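Putative DNA helicase (Lactobacillus plantarum, PDB 3DMN) is a possible DNA helicase whose C-terminal domain, studied here, resembles that of UvrD-like helicases and probably supports ATP-driven unwinding of DNA. Local coordinates at residues N42-L54 against E75-Q87. Sequence-based numbering, arbitrary orientation. Where two conformers were deposited one is given.
With ACT (acetate ion), chain F.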
loop_
_atom_site.group_PDB
_atom_site.type_symbol
_atom_site.label_atom_id
_atom_site.label_comp_id
_atom_site.label_asym_id
_atom_site.label_seq_id
_atom_site.Cartn_x
_atom_site.Cartn_y
_atom_site.Cartn_z
ATOM N N ASN A 42 13.978 7.284 5.613
ATOM C CA ASN A 42 13.645 8.616 5.127
ATOM C C ASN A 42 12.841 8.496 3.851
ATOM O O ASN A 42 12.715 7.376 3.291
ATOM C CB ASN A 42 14.890 9.503 4.921
ATOM C CG ASN A 42 15.969 8.775 4.146
ATOM O OD1 ASN A 42 15.707 8.296 3.035
ATOM N ND2 ASN A 42 17.156 8.646 4.729
ATOM N N PHE A 43 12.343 9.652 3.393
ATOM C CA PHE A 43 11.420 9.684 2.250
ATOM C C PHE A 43 12.044 9.049 0.992
ATOM O O PHE A 43 11.405 8.190 0.374
ATOM C CB PHE A 43 11.024 11.114 1.990
ATOM C CG PHE A 43 10.154 11.300 0.785
ATOM C CD1 PHE A 43 8.788 11.188 0.891
ATOM C CD2 PHE A 43 10.738 11.608 -0.454
ATOM C CE1 PHE A 43 7.975 11.384 -0.242
ATOM C CE2 PHE A 43 9.951 11.811 -1.586
ATOM C CZ PHE A 43 8.577 11.666 -1.491
ATOM N N GLU A 44 13.283 9.428 0.683
ATOM C CA GLU A 44 13.978 8.920 -0.512
ATOM C C GLU A 44 14.209 7.410 -0.412
ATOM O O GLU A 44 14.050 6.684 -1.406
ATOM C CB GLU A 44 15.275 9.693 -0.772
ATOM C CG GLU A 44 15.030 11.166 -1.145
ATOM C CD GLU A 44 14.247 11.394 -2.459
ATOM O OE1 GLU A 44 14.310 10.566 -3.402
ATOM O OE2 GLU A 44 13.557 12.441 -2.554
ATOM N N ALA A 45 14.525 6.906 0.795
ATOM C CA ALA A 45 14.628 5.456 0.950
ATOM C C ALA A 45 13.274 4.743 0.782
ATOM O O ALA A 45 13.178 3.599 0.274
ATOM C CB ALA A 45 15.238 5.117 2.277
ATOM N N GLY A 46 12.210 5.402 1.251
ATOM C CA GLY A 46 10.860 4.859 1.009
ATOM C C GLY A 46 10.568 4.758 -0.469
ATOM O O GLY A 46 10.056 3.743 -0.933
ATOM N N VAL A 47 10.906 5.817 -1.215
ATOM C CA VAL A 47 10.672 5.824 -2.659
ATOM C C VAL A 47 11.521 4.705 -3.321
ATOM O O VAL A 47 11.032 4.012 -4.210
ATOM C CB VAL A 47 11.006 7.201 -3.228
ATOM C CG1 VAL A 47 10.937 7.182 -4.747
ATOM C CG2 VAL A 47 10.016 8.263 -2.659
ATOM N N ASP A 48 12.772 4.512 -2.873
ATOM C CA ASP A 48 13.583 3.387 -3.376
ATOM C C ASP A 48 12.782 2.070 -3.253
ATOM O O ASP A 48 12.774 1.213 -4.162
ATOM C CB ASP A 48 14.838 3.196 -2.520
ATOM C CG ASP A 48 15.917 4.275 -2.746
ATOM O OD1 ASP A 48 15.773 5.144 -3.645
ATOM O OD2 ASP A 48 16.998 4.167 -2.096
ATOM N N GLN A 49 12.151 1.880 -2.092
ATOM C CA GLN A 49 11.444 0.615 -1.894
ATOM C C GLN A 49 10.233 0.497 -2.794
ATOM O O GLN A 49 9.909 -0.611 -3.262
ATOM C CB GLN A 49 11.066 0.369 -0.426
ATOM C CG GLN A 49 10.325 -0.953 -0.212
ATOM C CD GLN A 49 11.060 -2.208 -0.696
ATOM O OE1 GLN A 49 12.296 -2.293 -0.680
ATOM N NE2 GLN A 49 10.281 -3.206 -1.120
ATOM N N VAL A 50 9.543 1.608 -3.033
ATOM C CA VAL A 50 8.413 1.600 -3.977
ATOM C C VAL A 50 8.901 1.205 -5.391
ATOM O O VAL A 50 8.285 0.381 -6.079
ATOM C CB VAL A 50 7.704 2.950 -4.020
ATOM C CG1 VAL A 50 6.648 2.950 -5.073
ATOM C CG2 VAL A 50 7.077 3.256 -2.631
ATOM N N VAL A 51 9.999 1.807 -5.825
ATOM C CA VAL A 51 10.562 1.491 -7.156
ATOM C C VAL A 51 10.884 -0.012 -7.258
ATOM O O VAL A 51 10.531 -0.707 -8.238
ATOM C CB VAL A 51 11.815 2.351 -7.407
ATOM C CG1 VAL A 51 12.614 1.850 -8.608
ATOM C CG2 VAL A 51 11.387 3.803 -7.661
ATOM N N ASP A 52 11.521 -0.512 -6.207
ATOM C CA ASP A 52 11.945 -1.890 -6.130
ATOM C C ASP A 52 10.741 -2.849 -6.114
ATOM O O ASP A 52 10.744 -3.885 -6.827
ATOM C CB ASP A 52 12.794 -2.116 -4.904
ATOM C CG ASP A 52 14.133 -1.440 -4.988
ATOM O OD1 ASP A 52 14.453 -0.831 -6.028
ATOM O OD2 ASP A 52 14.894 -1.572 -3.998
ATOM N N GLN A 53 9.721 -2.503 -5.326
ATOM C CA GLN A 53 8.506 -3.317 -5.285
ATOM C C GLN A 53 7.762 -3.332 -6.624
ATOM O O GLN A 53 7.242 -4.359 -7.050
ATOM C CB GLN A 53 7.581 -2.847 -4.164
ATOM C CG GLN A 53 6.418 -3.842 -3.922
ATOM C CD GLN A 53 6.904 -5.139 -3.326
ATOM O OE1 GLN A 53 6.544 -6.235 -3.795
ATOM N NE2 GLN A 53 7.749 -5.036 -2.332
ATOM N N LEU A 54 7.733 -2.187 -7.298
ATOM C CA LEU A 54 7.071 -2.115 -8.600
ATOM C C LEU A 54 7.785 -3.043 -9.580
ATOM O O LEU A 54 7.144 -3.767 -10.336
ATOM C CB LEU A 54 7.086 -0.682 -9.098
ATOM C CG LEU A 54 6.092 0.266 -8.391
ATOM C CD1 LEU A 54 6.362 1.676 -8.836
ATOM C CD2 LEU A 54 4.632 -0.118 -8.699
ATOM N N GLU A 75 0.726 13.503 -4.120
ATOM C CA GLU A 75 1.446 14.429 -5.007
ATOM C C GLU A 75 2.954 14.335 -4.755
ATOM O O GLU A 75 3.733 14.329 -5.703
ATOM C CB GLU A 75 0.943 15.855 -4.748
ATOM C CG GLU A 75 -0.383 16.035 -5.398
ATOM C CD GLU A 75 -1.059 17.329 -5.029
ATOM O OE1 GLU A 75 -0.699 17.914 -3.986
ATOM O OE2 GLU A 75 -1.962 17.753 -5.794
ATOM N N ALA A 76 3.354 14.297 -3.479
ATOM C CA ALA A 76 4.799 14.265 -3.139
ATOM C C ALA A 76 5.405 12.959 -3.682
ATOM O O ALA A 76 6.496 12.968 -4.246
ATOM C CB ALA A 76 4.987 14.341 -1.652
ATOM N N LEU A 77 4.682 11.848 -3.535
ATOM C CA LEU A 77 5.206 10.547 -4.002
ATOM C C LEU A 77 5.294 10.549 -5.511
ATOM O O LEU A 77 6.263 10.040 -6.082
ATOM C CB LEU A 77 4.330 9.393 -3.507
ATOM C CG LEU A 77 4.792 8.038 -4.042
ATOM C CD1 LEU A 77 6.223 7.730 -3.562
ATOM C CD2 LEU A 77 3.815 6.914 -3.681
ATOM N N THR A 78 4.253 11.078 -6.150
ATOM C CA THR A 78 4.186 11.115 -7.617
ATOM C C THR A 78 5.376 11.885 -8.183
ATOM O O THR A 78 6.040 11.397 -9.113
ATOM C CB THR A 78 2.829 11.683 -8.079
ATOM O OG1 THR A 78 1.795 10.778 -7.688
ATOM C CG2 THR A 78 2.843 11.872 -9.620
ATOM N N LYS A 79 5.628 13.080 -7.657
ATOM C CA LYS A 79 6.758 13.895 -8.140
ATOM C C LYS A 79 8.048 13.074 -7.998
ATOM O O LYS A 79 8.872 13.030 -8.909
ATOM C CB LYS A 79 6.847 15.176 -7.318
ATOM C CG LYS A 79 8.060 16.011 -7.687
ATOM C CD LYS A 79 8.152 17.269 -6.829
ATOM C CE LYS A 79 9.486 17.971 -7.070
ATOM N NZ LYS A 79 9.668 19.214 -6.250
ATOM N N ALA A 80 8.219 12.416 -6.846
ATOM C CA ALA A 80 9.448 11.652 -6.591
ATOM C C ALA A 80 9.553 10.465 -7.566
ATOM O O ALA A 80 10.616 10.219 -8.143
ATOM C CB ALA A 80 9.476 11.161 -5.179
ATOM N N LEU A 81 8.441 9.762 -7.805
ATOM C CA LEU A 81 8.515 8.593 -8.664
ATOM C C LEU A 81 8.810 8.993 -10.110
ATOM O O LEU A 81 9.554 8.308 -10.835
ATOM C CB LEU A 81 7.218 7.814 -8.603
ATOM C CG LEU A 81 7.029 7.009 -7.309
ATOM C CD1 LEU A 81 5.589 6.458 -7.391
ATOM C CD2 LEU A 81 8.056 5.851 -7.190
ATOM N N LYS A 82 8.255 10.121 -10.546
ATOM C CA LYS A 82 8.574 10.578 -11.924
ATOM C C LYS A 82 10.066 10.875 -12.048
ATOM O O LYS A 82 10.674 10.603 -13.071
ATOM C CB LYS A 82 7.736 11.803 -12.295
ATOM C CG LYS A 82 6.266 11.426 -12.523
ATOM C CD LYS A 82 5.497 12.642 -13.047
ATOM C CE LYS A 82 4.000 12.351 -13.276
ATOM N NZ LYS A 82 3.239 13.617 -13.701
ATOM N N ALA A 83 10.651 11.421 -10.981
ATOM C CA ALA A 83 12.096 11.672 -10.938
ATOM C C ALA A 83 12.917 10.383 -10.792
ATOM O O ALA A 83 14.157 10.427 -10.859
ATOM C CB ALA A 83 12.404 12.697 -9.789
ATOM N N ARG A 84 12.246 9.235 -10.666
ATOM C CA ARG A 84 12.944 7.940 -10.747
ATOM C C ARG A 84 12.736 7.272 -12.085
ATOM O O ARG A 84 13.129 6.095 -12.271
ATOM C CB ARG A 84 12.472 6.953 -9.653
ATOM C CG ARG A 84 12.655 7.478 -8.244
ATOM C CD ARG A 84 14.050 8.093 -7.956
ATOM N NE ARG A 84 14.103 8.394 -6.504
ATOM C CZ ARG A 84 14.316 7.483 -5.541
ATOM N NH1 ARG A 84 14.541 6.191 -5.856
ATOM N NH2 ARG A 84 14.298 7.898 -4.253
ATOM N N GLY A 85 12.155 8.003 -13.042
ATOM C CA GLY A 85 11.922 7.500 -14.385
ATOM C C GLY A 85 10.672 6.647 -14.525
ATOM O O GLY A 85 10.508 5.998 -15.571
ATOM N N GLU A 86 9.802 6.657 -13.506
ATOM C CA GLU A 86 8.573 5.836 -13.566
ATOM C C GLU A 86 7.550 6.567 -14.415
ATOM O O GLU A 86 7.486 7.816 -14.397
ATOM C CB GLU A 86 7.972 5.639 -12.177
ATOM C CG GLU A 86 8.890 4.896 -11.201
ATOM C CD GLU A 86 8.988 3.374 -11.411
ATOM O OE1 GLU A 86 8.367 2.797 -12.336
ATOM O OE2 GLU A 86 9.694 2.736 -10.589
ATOM N N GLN A 87 6.684 5.795 -15.078
ATOM C CA GLN A 87 5.483 6.372 -15.701
ATOM C C GLN A 87 4.445 6.393 -14.601
ATOM O O GLN A 87 4.151 5.339 -14.047
ATOM C CB GLN A 87 4.985 5.470 -16.842
ATOM C CG GLN A 87 3.936 6.111 -17.730
ATOM C CD GLN A 87 3.580 5.225 -18.939
ATOM O OE1 GLN A 87 3.682 3.995 -18.884
ATOM N NE2 GLN A 87 3.180 5.858 -20.023
HETATM C C ACT F . 0.036 12.357 -13.361
HETATM O O ACT F . -1.169 11.996 -13.394
HETATM O OXT ACT F . 0.612 12.545 -14.459
HETATM C CH3 ACT F . 0.736 12.634 -12.086
HETATM O O HOH W 1 10.167 0.116 -10.795
#
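Arg-84 NH2 is gripped by two oxygens of Glu-44, the carboxylate OE1 at 2.8 Å and the backbone O at 3.1 Å, both lying close to the guanidinium plane. The bend of the Glu-44 chain at chi2 (-63°) brings its carboxylate back to Arg-84, where OE1 is met on its anti side and the two planes lie nearly coplanar. One turn on, Asp-48 OD1 takes a 2.7 Å bond from Arg-84 NH1, its carboxylate plane steeply inclined at 71°. Val-47 CG1 sits 3.4 Å above the centre of the guanidinium, against the flat face from which no N-H projects. Beneath this network helical segments 43-54 and 75-82 cross at -67°. Small Ala-80 admits the Phe-43 ring, whose edge meets Ala-80 CB through CE2 at 3.7 Å, while Val-47 CG2 packs against Leu-77 CD1. Leu-81 CD2 fits among branches of Val-47, Val-50 and Val-51; Ile-66 of a sheet strand underlies Val-50, Leu-77 and Leu-81. Gly-85, at positive phi, closes helix 71-82 in a Schellman motif, and beyond it a water joins Glu-86 OE2 to Val-51 O. Replacing Arg-84 with a leucine would probably leave Glu-44 and Asp-48 as neighbouring negative charges without their shared cation. Two neighbouring helices on one face of the parallel sheet are thus joined by apolar packing toward the strands and by an ionic network at the partly exposed margin, where solvent probably screens the attraction between the charges.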